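Local coordinates for protein beta-lactamase (Nostoc sp., PDB 6NHS) that probably hydrolyses beta-lactam antibiotics, as a class D serine beta-lactamase built on the penicillin-binding transpeptidase fold, at residues Lys34-Ile39 / Ile159-Gln164; Leu38-Asn43 / Phe167-His172; Ser63-Phe68 / Glu126-Phe131; Thr232-Arg237 / Ala243-Val248. One frame throughout, in Å; residues are numbered along the deposited sequence.

Contact 1 of 4, residues Lys34-Ile39 / Ile159-Gln164; sequences KGSILI and ITPKQQ
Leu38 turns CG trans to its backbone N (chi1 -173°), which carries CD2 off strand 35-41 toward helix 161-172, while Lys162 sets CG opposite its own carbonyl carbon (chi1 -85°) and so meets that methyl with the root of its chain. Leu38 CD2 lies 3.5 Å from Lys162 CG, and the same methyl is 3.8 Å from Lys162 CA. The two side chains cross obliquely, and the rest of the lysine runs on, extended, to an exposed end. Two residues back along the strand, Ser36 OG approaches Pro161 CG at 4.3 Å; its hydroxyl is hydrogen-bonded to Asn55, and the proline also packs on Ala231 and Trp216 of the central antiparallel sheet. Thr160 and Gln163 form a capping box at the start of the helix. Gln163 N donates to Thr160 OG1 at 3.0 Å, and Thr160 N returns a bond of 3.1 Å to Gln163 OE1, reaching it from above the carbonyl plane. Helix 161-172 thus begins against the face of the sheet in the serine beta-lactamase fold. Its first turn is pinned by its own cap, and what joins it to the strand is van der Waals packing without directional bonds: apolar at Leu38, and at Ser36 a hydroxyl spent on Asn55.

Contact 2 of 4, residues Leu38-Asn43 / Phe167-His172; sequences LIYDRN and FLQRLH
At the rim of the serine beta-lactamase fold, where strand 35-41 of the central antiparallel sheet runs out and helix 161-172 ends, Tyr40 and Arg42 face Gln169 and His172 in a surface contact bridged by a water. A chi1 of -176° swings CG of Arg42 to the far side from the backbone N, and the chain then bends at chi3, which brings NH2 to the edge of the His172 ring, near the ring plane, 3.5 Å from CE1. Guanidinium and imidazole planes stand 56° apart, so the two groups are not stacked. A water lying in the plane of the imidazole accepts from Arg42 NH2 at 3.1 Å and sits 2.6 Å from His172 ND1. The nearby guanidinium would be expected to disfavour an extra proton on this histidine, whose ring also meets Tyr220 edge-to-face. The other side of the arginine is held by its sequence neighbour. Arg42 NH1 reaches Asn43 OD1 at 3.0 Å in the carbonyl plane, on a lone pair, and Arg42 NE reaches the same oxygen at 3.2 Å, nearly in line with the C=O bond. This side-on grip keeps the oxygen within the guanidinium plane and restricts rotation of the group. Asn43 is tied in turn to the neighbouring turn, its ND2 bonding to Asn225 O. Nearer the sheet the contact is looser and apolar: the Tyr40 ring, which also meets Phe47, brings CE2 to 4.2 Å from Gln169 CG.

Contact 3 of 4, residues Ser63-Phe68 / Glu126-Phe131; sequences STFKIF and ERMEKF. With FMT (formic acid), chain K.
Phe68 leaves helix 65-76 with CB and CG directed away from its own backbone N (chi1 179°), and from CB outward its ring is aimed at helix 125-135, which it meets with its far rim. Phe68 CE1 comes 4.0 Å from SE of Met128, present here as selenomethionine, and the selenium lies in the ring plane, 90° off the normal. Phe68 CZ goes deepest, ending 3.7 Å from Phe131 C and 3.9 Å from Phe131 CB. CE2, on the other flank, faces the carbonyl oxygen of the same residue. The side chains of Phe68 and Met128 run alongside one another with their ends pointing opposite ways, and the bends of the methionine chain at chi2 and chi3 bring its selenium to a second ring as well: Met128 SE sits 4.1 Å from Phe65 CZ, again at the edge, 82° off the normal. Both are Met-aromatic contacts. The Phe131 ring itself leads away, to Val72 and Thr76 farther along helix 65-76, while Phe65 is stacked on Trp152. These aromatics back the region that carries the SxxK pattern of serine beta-lactamases, for which Ser63 and Lys66 are the fitting residues. Their CB atoms point away from Met128. Lys66 NZ donates to Ser63 OG at 2.8 Å. A formic acid molecule, probably from the crystallisation liquor, accepts at O2 from Lys66 NZ at 2.6 Å. Ser63 OG lies 3.1 Å from that formic acid O2, and the aliphatic part of Lys66 runs past formic acid O1; the Lys66 side chain also touches Val113 and Tyr116 of helix 113-123.

Contact 4 of 4, residues Thr232-Arg237 / Ala243-Val248; sequences TNIDIR and AARIEV. With EDO (1,2-ethanediol), chain E.
Beside the probable substrate pocket, strand 226-236, inner in the sheet but last along the chain, packs on the helix 239-255 that follows it, with Ile234 and Ile236 against the stem of Arg245. The segment axes approach to 8.6 Å and run roughly antiparallel, at 143°. Ile234 holds CG1 between backbone N and carbonyl carbon (chi1 68°), which lifts CD1 to 3.7 Å from Arg245 CG; the two chains cross at about a right angle. Ile236 CD1 touches Arg245 CD at 4.2 Å. Farther back, Thr232 CG2 and Val248 CG2 are pressed to 3.5 Å, a tight carbon pair, while Thr232 OG1 bonds to Thr249. Beyond its apolar stem, Arg245 bends at chi3. NE donates to Ala242 O and NH2 to Gly205 O, and NH1 gives a bond of 3.1 Å to O2 of an ethanediol probably from the crystallisation liquor, also bound by Thr204. Bonds from NE and NH2 to two protein carbonyls limit rotation of the guanidinium, while the isoleucines pack only on the aliphatic stem. Its place beside Thr204 and Gly205 is consistent with the arginine that meets the substrate carboxylate in related class D enzymes.

Overall arrangement
From the N terminus, strand 35-41 opens contacts 1 and 2 in succession, and both close on helix 161-172, so their long loops interleave along the same strand and helix. Contact 3 nests inside both, joining helix 65-76 to helix 125-135 within the helical part of the fold. Helix 161-172 connects these regions: Gln164 NE2 of contact 1 reaches Thr64 OG1 of contact 3, and Phe167 of contact 2 packs on Ile67 and Phe68. Contact 4 follows in series as a short local closure of strand 226-236 on helix 239-255. Its strand neighbours 35-41, where Ser36 N meets Asn233 O, tying contacts 1 and 4 through the sheet.

Contact 1 of 4, residues Lys34-Ile39 / Ile159-Gln164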
# COMPACT_ATOMS: atom_id res chain seq x y z
N LYS A 34 -8.22 11.60 13.31
CA LYS A 34 -6.99 11.34 14.04
C LYS A 34 -6.09 10.46 13.19
O LYS A 34 -6.56 9.48 12.60
CB LYS A 34 -7.28 10.66 15.38
CG LYS A 34 -8.17 11.47 16.30
CD LYS A 34 -8.29 10.81 17.67
CE LYS A 34 -9.14 11.65 18.62
NZ LYS A 34 -9.25 11.01 19.96
N GLY A 35 -4.81 10.81 13.11
CA GLY A 35 -3.90 9.99 12.34
C GLY A 35 -2.54 10.64 12.19
O GLY A 35 -2.15 11.50 12.99
N SER A 36 -1.83 10.22 11.15
CA SER A 36 -0.45 10.65 10.94
C SER A 36 -0.14 10.65 9.45
O SER A 36 -0.86 10.05 8.65
CB SER A 36 0.54 9.74 11.67
OG SER A 36 0.42 8.40 11.20
N ILE A 37 0.95 11.32 9.10
CA ILE A 37 1.49 11.22 7.76
C ILE A 37 3.00 11.38 7.84
O ILE A 37 3.52 12.13 8.69
CB ILE A 37 0.86 12.25 6.79
CG1 ILE A 37 1.31 11.96 5.35
CG2 ILE A 37 1.22 13.67 7.18
CD1 ILE A 37 0.58 12.78 4.29
N LEU A 38 3.70 10.66 6.99
CA LEU A 38 5.14 10.77 6.85
C LEU A 38 5.46 10.95 5.37
O LEU A 38 4.99 10.17 4.54
CB LEU A 38 5.85 9.53 7.40
CG LEU A 38 7.37 9.57 7.46
CD1 LEU A 38 7.83 10.68 8.40
CD2 LEU A 38 7.90 8.22 7.92
N ILE A 39 6.23 11.98 5.05
CA ILE A 39 6.65 12.24 3.67
C ILE A 39 8.17 12.29 3.65
O ILE A 39 8.79 12.94 4.50
CB ILE A 39 6.03 13.53 3.12
CG1 ILE A 39 4.51 13.42 3.09
CG2 ILE A 39 6.53 13.80 1.70
CD1 ILE A 39 3.81 14.71 2.71
N ILE A 159 2.71 -3.42 10.08
CA ILE A 159 3.73 -2.54 9.52
C ILE A 159 3.50 -1.13 10.02
O ILE A 159 2.36 -0.70 10.24
CB ILE A 159 3.73 -2.62 7.97
CG1 ILE A 159 4.95 -1.91 7.37
CG2 ILE A 159 2.42 -2.04 7.39
CD1 ILE A 159 5.16 -2.23 5.92
N THR A 160 4.60 -0.39 10.25
CA THR A 160 4.51 1.01 10.63
C THR A 160 4.54 1.90 9.39
O THR A 160 4.99 1.48 8.32
CB THR A 160 5.68 1.40 11.55
OG1 THR A 160 6.87 1.55 10.76
CG2 THR A 160 5.91 0.33 12.63
N PRO A 161 4.06 3.14 9.49
CA PRO A 161 4.20 4.05 8.34
C PRO A 161 5.65 4.26 7.91
O PRO A 161 5.93 4.30 6.71
CB PRO A 161 3.55 5.35 8.84
CG PRO A 161 2.58 4.90 9.89
CD PRO A 161 3.23 3.71 10.56
N LYS A 162 6.57 4.38 8.88
CA LYS A 162 8.00 4.45 8.55
C LYS A 162 8.45 3.26 7.72
O LYS A 162 9.23 3.42 6.77
CB LYS A 162 8.84 4.55 9.83
CG LYS A 162 8.99 5.94 10.39
CD LYS A 162 9.86 5.94 11.63
CE LYS A 162 10.27 7.34 12.01
NZ LYS A 162 11.05 7.35 13.27
N GLN A 163 7.99 2.05 8.07
CA GLN A 163 8.39 0.86 7.33
C GLN A 163 7.74 0.80 5.95
O GLN A 163 8.32 0.22 5.02
CB GLN A 163 8.06 -0.39 8.15
CG GLN A 163 8.95 -0.56 9.41
CD GLN A 163 8.39 -1.56 10.40
OE1 GLN A 163 7.25 -2.00 10.27
NE2 GLN A 163 9.19 -1.92 11.40
N GLN A 164 6.55 1.38 5.79
CA GLN A 164 6.00 1.53 4.44
C GLN A 164 6.93 2.37 3.58
O GLN A 164 7.25 2.01 2.44
CB GLN A 164 4.60 2.14 4.50
CG GLN A 164 3.56 1.28 5.23
CD GLN A 164 2.76 0.40 4.28
OE1 GLN A 164 3.23 0.04 3.20
NE2 GLN A 164 1.54 0.05 4.70

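Contact 2 of 4, residues Leu38-Asn43 / Phe167-His172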
# COMPACT_ATOMS: atom_id res chain seq x y z
N LEU A 38 3.70 10.66 6.99
CA LEU A 38 5.14 10.77 6.85
C LEU A 38 5.46 10.95 5.37
O LEU A 38 4.99 10.17 4.54
CB LEU A 38 5.85 9.53 7.40
CG LEU A 38 7.37 9.57 7.46
CD1 LEU A 38 7.83 10.68 8.40
CD2 LEU A 38 7.90 8.22 7.92
N ILE A 39 6.23 11.98 5.05
CA ILE A 39 6.65 12.24 3.67
C ILE A 39 8.17 12.29 3.65
O ILE A 39 8.79 12.94 4.50
CB ILE A 39 6.03 13.53 3.12
CG1 ILE A 39 4.51 13.42 3.09
CG2 ILE A 39 6.53 13.80 1.70
CD1 ILE A 39 3.81 14.71 2.71
N TYR A 40 8.78 11.60 2.69
CA TYR A 40 10.23 11.54 2.56
C TYR A 40 10.65 12.12 1.22
O TYR A 40 10.28 11.59 0.16
CB TYR A 40 10.74 10.10 2.71
CG TYR A 40 12.24 9.99 2.57
CD1 TYR A 40 13.09 10.59 3.49
CD2 TYR A 40 12.81 9.29 1.51
CE1 TYR A 40 14.46 10.50 3.37
CE2 TYR A 40 14.18 9.19 1.38
CZ TYR A 40 15.00 9.80 2.31
OH TYR A 40 16.37 9.71 2.20
N ASP A 41 11.43 13.19 1.27
CA ASP A 41 11.99 13.86 0.10
C ASP A 41 13.27 13.13 -0.29
O ASP A 41 14.27 13.19 0.44
CB ASP A 41 12.24 15.33 0.43
CG ASP A 41 12.88 16.13 -0.70
OD1 ASP A 41 13.59 15.57 -1.56
OD2 ASP A 41 12.69 17.36 -0.70
N ARG A 42 13.25 12.44 -1.44
CA ARG A 42 14.38 11.59 -1.80
C ARG A 42 15.64 12.40 -2.08
O ARG A 42 16.71 12.09 -1.55
CB ARG A 42 14.04 10.72 -3.01
CG ARG A 42 15.17 9.76 -3.35
CD ARG A 42 15.07 9.25 -4.77
NE ARG A 42 15.30 10.32 -5.74
CZ ARG A 42 15.16 10.16 -7.05
NH1 ARG A 42 15.38 11.18 -7.88
NH2 ARG A 42 14.80 8.98 -7.54
N ASN A 43 15.52 13.44 -2.92
CA ASN A 43 16.69 14.20 -3.33
C ASN A 43 17.36 14.88 -2.14
O ASN A 43 18.60 14.98 -2.09
CB ASN A 43 16.30 15.24 -4.38
CG ASN A 43 15.98 14.63 -5.74
OD1 ASN A 43 16.00 13.41 -5.90
ND2 ASN A 43 15.67 15.47 -6.71
N PHE A 167 10.18 0.44 2.72
CA PHE A 167 9.91 -0.55 1.68
C PHE A 167 9.79 0.11 0.31
O PHE A 167 10.41 -0.33 -0.66
CB PHE A 167 8.64 -1.33 2.07
CG PHE A 167 8.00 -2.08 0.92
CD1 PHE A 167 8.70 -3.05 0.22
CD2 PHE A 167 6.68 -1.82 0.57
CE1 PHE A 167 8.11 -3.73 -0.83
CE2 PHE A 167 6.09 -2.50 -0.48
CZ PHE A 167 6.80 -3.46 -1.18
N LEU A 168 9.01 1.19 0.21
CA LEU A 168 8.79 1.82 -1.09
C LEU A 168 10.07 2.45 -1.62
O LEU A 168 10.34 2.38 -2.83
CB LEU A 168 7.68 2.87 -0.98
CG LEU A 168 6.28 2.31 -0.73
CD1 LEU A 168 5.32 3.44 -0.40
CD2 LEU A 168 5.81 1.54 -1.96
N GLN A 169 10.85 3.08 -0.75
CA GLN A 169 12.10 3.71 -1.17
C GLN A 169 13.12 2.68 -1.64
O GLN A 169 13.76 2.87 -2.68
CB GLN A 169 12.64 4.55 -0.02
CG GLN A 169 13.90 5.32 -0.34
CD GLN A 169 15.15 4.58 0.07
OE1 GLN A 169 16.19 4.72 -0.57
NE2 GLN A 169 15.06 3.80 1.14
N ARG A 170 13.27 1.57 -0.91
CA ARG A 170 14.15 0.49 -1.35
C ARG A 170 13.67 -0.11 -2.67
O ARG A 170 14.48 -0.44 -3.54
CB ARG A 170 14.24 -0.60 -0.29
CG ARG A 170 14.96 -0.17 0.99
CD ARG A 170 15.19 -1.38 1.87
NE ARG A 170 16.30 -2.20 1.39
CZ ARG A 170 16.41 -3.50 1.62
NH1 ARG A 170 15.47 -4.14 2.31
NH2 ARG A 170 17.46 -4.17 1.16
N LEU A 171 12.36 -0.30 -2.79
CA LEU A 171 11.78 -0.74 -4.06
C LEU A 171 12.22 0.17 -5.20
O LEU A 171 12.73 -0.29 -6.23
CB LEU A 171 10.26 -0.77 -3.93
CG LEU A 171 9.47 -1.30 -5.13
CD1 LEU A 171 9.82 -2.75 -5.36
CD2 LEU A 171 7.98 -1.12 -4.90
N HIS A 172 12.05 1.48 -5.00
CA HIS A 172 12.26 2.44 -6.08
C HIS A 172 13.72 2.52 -6.51
O HIS A 172 14.01 2.81 -7.67
CB HIS A 172 11.74 3.81 -5.66
CG HIS A 172 11.71 4.82 -6.77
ND1 HIS A 172 12.78 5.63 -7.07
CD2 HIS A 172 10.73 5.14 -7.64
CE1 HIS A 172 12.46 6.41 -8.09
NE2 HIS A 172 11.22 6.14 -8.45
O HOH W 1 15.10 6.28 -6.11

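Contact 3 of 4, residues Ser63-Phe68 / Glu126-Phe131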
# COMPACT_ATOMS: atom_id res chain seq x y z
N SER A 63 -5.03 -3.70 2.43
CA SER A 63 -4.78 -3.70 0.99
C SER A 63 -3.46 -3.07 0.59
O SER A 63 -3.05 -3.25 -0.56
CB SER A 63 -5.92 -2.99 0.25
OG SER A 63 -7.04 -3.84 0.12
N THR A 64 -2.78 -2.31 1.47
CA THR A 64 -1.46 -1.81 1.09
C THR A 64 -0.49 -2.96 0.85
O THR A 64 0.51 -2.78 0.15
CB THR A 64 -0.87 -0.86 2.14
OG1 THR A 64 -0.59 -1.57 3.36
CG2 THR A 64 -1.82 0.28 2.42
N PHE A 65 -0.77 -4.13 1.41
CA PHE A 65 0.07 -5.30 1.18
C PHE A 65 0.04 -5.74 -0.27
O PHE A 65 0.93 -6.48 -0.70
CB PHE A 65 -0.36 -6.44 2.11
CG PHE A 65 0.54 -7.63 2.06
CD1 PHE A 65 1.83 -7.56 2.58
CD2 PHE A 65 0.11 -8.83 1.50
CE1 PHE A 65 2.67 -8.66 2.54
CE2 PHE A 65 0.95 -9.93 1.45
CZ PHE A 65 2.24 -9.85 1.98
N LYS A 66 -0.97 -5.31 -1.04
CA LYS A 66 -1.03 -5.68 -2.45
C LYS A 66 0.21 -5.24 -3.22
O LYS A 66 0.57 -5.86 -4.22
CB LYS A 66 -2.28 -5.09 -3.11
CG LYS A 66 -3.60 -5.72 -2.67
CD LYS A 66 -4.76 -5.18 -3.51
CE LYS A 66 -6.05 -5.97 -3.26
NZ LYS A 66 -6.67 -5.69 -1.94
N ILE A 67 0.88 -4.18 -2.76
CA ILE A 67 2.12 -3.75 -3.41
C ILE A 67 3.18 -4.83 -3.28
O ILE A 67 3.78 -5.26 -4.27
CB ILE A 67 2.61 -2.41 -2.84
CG1 ILE A 67 1.58 -1.30 -3.07
CG2 ILE A 67 3.96 -2.04 -3.44
CD1 ILE A 67 1.88 -0.01 -2.29
N PHE A 68 3.42 -5.30 -2.05
CA PHE A 68 4.37 -6.38 -1.82
C PHE A 68 3.92 -7.67 -2.50
O PHE A 68 4.72 -8.34 -3.16
CB PHE A 68 4.54 -6.59 -0.31
CG PHE A 68 5.50 -7.69 0.04
CD1 PHE A 68 5.05 -9.00 0.15
CD2 PHE A 68 6.83 -7.42 0.28
CE1 PHE A 68 5.93 -10.02 0.49
CE2 PHE A 68 7.72 -8.43 0.62
CZ PHE A 68 7.26 -9.73 0.72
N GLU A 126 6.21 -21.01 2.45
CA GLU A 126 7.67 -21.00 2.49
C GLU A 126 8.24 -19.88 1.63
O GLU A 126 9.14 -19.16 2.06
CB GLU A 126 8.23 -22.35 2.06
CG GLU A 126 9.76 -22.37 2.04
CD GLU A 126 10.33 -23.66 1.49
OE1 GLU A 126 9.57 -24.64 1.34
OE2 GLU A 126 11.55 -23.69 1.21
N ARG A 127 7.75 -19.74 0.40
CA ARG A 127 8.26 -18.67 -0.46
C ARG A 127 7.86 -17.30 0.08
O ARG A 127 8.64 -16.35 -0.02
CB ARG A 127 7.76 -18.85 -1.89
CG ARG A 127 8.49 -19.94 -2.67
CD ARG A 127 8.25 -19.80 -4.16
NE ARG A 127 6.85 -20.02 -4.52
CZ ARG A 127 6.44 -20.30 -5.75
NH1 ARG A 127 7.31 -20.40 -6.74
NH2 ARG A 127 5.15 -20.50 -5.99
N MSE A 128 6.66 -17.18 0.64
CA MSE A 128 6.21 -15.90 1.16
C MSE A 128 7.08 -15.46 2.32
O MSE A 128 7.50 -14.31 2.40
CB MSE A 128 4.75 -15.95 1.60
CG MSE A 128 4.19 -14.59 2.03
SE MSE A 128 3.85 -13.38 0.54
CE MSE A 128 2.14 -14.14 -0.05
N GLU A 129 7.37 -16.39 3.23
CA GLU A 129 8.21 -16.05 4.37
C GLU A 129 9.61 -15.63 3.93
O GLU A 129 10.19 -14.69 4.48
CB GLU A 129 8.29 -17.23 5.34
CG GLU A 129 8.61 -16.80 6.77
CD GLU A 129 8.97 -17.96 7.68
OE1 GLU A 129 8.42 -19.07 7.51
OE2 GLU A 129 9.83 -17.76 8.56
N LYS A 130 10.17 -16.31 2.92
CA LYS A 130 11.50 -15.96 2.44
C LYS A 130 11.52 -14.53 1.90
O LYS A 130 12.42 -13.75 2.24
CB LYS A 130 11.96 -16.94 1.36
CG LYS A 130 12.36 -18.31 1.88
CD LYS A 130 13.09 -19.11 0.82
CE LYS A 130 13.08 -20.60 1.14
NZ LYS A 130 13.43 -20.86 2.57
N PHE A 131 10.54 -14.17 1.07
CA PHE A 131 10.51 -12.82 0.51
C PHE A 131 10.25 -11.77 1.59
O PHE A 131 10.86 -10.69 1.57
CB PHE A 131 9.46 -12.72 -0.60
CG PHE A 131 9.97 -13.15 -1.94
CD1 PHE A 131 10.65 -12.26 -2.76
CD2 PHE A 131 9.77 -14.45 -2.39
CE1 PHE A 131 11.13 -12.66 -4.01
CE2 PHE A 131 10.23 -14.85 -3.64
CZ PHE A 131 10.92 -13.96 -4.45
C FMT K . -6.11 -7.96 -0.05
O1 FMT K . -5.23 -8.18 -0.83
O2 FMT K . -6.36 -6.81 0.34

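Contact 4 of 4, residues Thr232-Arg237 / Ala243-Val248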
# COMPACT_ATOMS: atom_id res chain seq x y z
N THR A 232 0.25 7.57 4.83
CA THR A 232 -0.82 8.16 5.62
C THR A 232 -1.54 7.06 6.39
O THR A 232 -1.83 5.99 5.83
CB THR A 232 -1.81 8.93 4.73
OG1 THR A 232 -1.15 10.07 4.15
CG2 THR A 232 -3.00 9.41 5.53
N ASN A 233 -1.82 7.32 7.66
CA ASN A 233 -2.45 6.33 8.53
C ASN A 233 -3.44 7.05 9.42
O ASN A 233 -3.05 7.98 10.14
CB ASN A 233 -1.40 5.59 9.36
CG ASN A 233 -1.98 4.44 10.15
OD1 ASN A 233 -2.61 4.65 11.19
ND2 ASN A 233 -1.78 3.22 9.65
N ILE A 234 -4.71 6.65 9.38
CA ILE A 234 -5.76 7.35 10.12
C ILE A 234 -6.67 6.35 10.84
O ILE A 234 -6.73 5.17 10.50
CB ILE A 234 -6.62 8.25 9.21
CG1 ILE A 234 -7.46 7.39 8.26
CG2 ILE A 234 -5.76 9.23 8.45
CD1 ILE A 234 -8.58 8.16 7.56
N ASP A 235 -7.39 6.86 11.84
CA ASP A 235 -8.53 6.16 12.39
C ASP A 235 -9.75 6.35 11.49
O ASP A 235 -10.02 7.47 11.03
CB ASP A 235 -8.87 6.68 13.79
CG ASP A 235 -7.82 6.33 14.83
OD1 ASP A 235 -6.88 5.56 14.52
OD2 ASP A 235 -7.95 6.82 15.97
N ILE A 236 -10.48 5.27 11.25
CA ILE A 236 -11.76 5.34 10.54
C ILE A 236 -12.85 4.93 11.52
O ILE A 236 -12.91 3.77 11.95
CB ILE A 236 -11.77 4.44 9.29
CG1 ILE A 236 -10.78 4.96 8.25
CG2 ILE A 236 -13.18 4.36 8.70
CD1 ILE A 236 -10.72 4.10 7.00
N ARG A 237 -13.70 5.89 11.89
CA ARG A 237 -14.80 5.61 12.81
C ARG A 237 -16.17 5.77 12.18
O ARG A 237 -17.17 5.44 12.82
CB ARG A 237 -14.68 6.50 14.06
CG ARG A 237 -13.68 5.95 15.08
CD ARG A 237 -13.53 6.85 16.29
NE ARG A 237 -12.39 7.75 16.15
CZ ARG A 237 -11.17 7.49 16.60
NH1 ARG A 237 -10.93 6.34 17.22
NH2 ARG A 237 -10.19 8.36 16.43
N ALA A 243 -12.80 8.53 3.05
CA ALA A 243 -12.39 9.46 2.01
C ALA A 243 -11.24 10.36 2.46
O ALA A 243 -10.51 10.88 1.61
CB ALA A 243 -13.58 10.32 1.57
N ALA A 244 -11.05 10.53 3.77
CA ALA A 244 -9.98 11.38 4.25
C ALA A 244 -8.60 10.77 4.03
O ALA A 244 -7.60 11.49 4.09
CB ALA A 244 -10.18 11.70 5.73
N ARG A 245 -8.52 9.46 3.76
CA ARG A 245 -7.23 8.81 3.52
C ARG A 245 -6.46 9.51 2.41
O ARG A 245 -5.30 9.88 2.58
CB ARG A 245 -7.45 7.34 3.15
CG ARG A 245 -7.89 6.45 4.30
CD ARG A 245 -8.19 5.06 3.78
NE ARG A 245 -9.30 5.07 2.82
CZ ARG A 245 -9.73 3.99 2.18
NH1 ARG A 245 -10.74 4.07 1.33
NH2 ARG A 245 -9.14 2.82 2.39
N ILE A 246 -7.11 9.71 1.26
CA ILE A 246 -6.45 10.35 0.13
C ILE A 246 -6.46 11.87 0.29
O ILE A 246 -5.49 12.54 -0.05
CB ILE A 246 -7.12 9.89 -1.18
CG1 ILE A 246 -6.77 8.43 -1.45
CG2 ILE A 246 -6.72 10.79 -2.35
CD1 ILE A 246 -7.46 7.82 -2.62
N GLU A 247 -7.55 12.42 0.85
CA GLU A 247 -7.67 13.87 0.94
C GLU A 247 -6.60 14.48 1.84
O GLU A 247 -6.04 15.54 1.52
CB GLU A 247 -9.07 14.24 1.42
CG GLU A 247 -9.36 15.74 1.45
CD GLU A 247 -9.25 16.41 0.09
OE1 GLU A 247 -9.36 15.71 -0.94
OE2 GLU A 247 -9.04 17.64 0.05
N VAL A 248 -6.29 13.84 2.98
CA VAL A 248 -5.25 14.43 3.82
C VAL A 248 -3.90 14.30 3.15
O VAL A 248 -3.03 15.17 3.31
CB VAL A 248 -5.22 13.82 5.24
CG1 VAL A 248 -6.53 14.01 5.94
CG2 VAL A 248 -4.83 12.36 5.21
C1 EDO E . -9.55 -0.44 0.76
O1 EDO E . -8.55 0.30 0.07
C2 EDO E . -10.77 0.45 0.95
O2 EDO E . -10.89 1.33 -0.17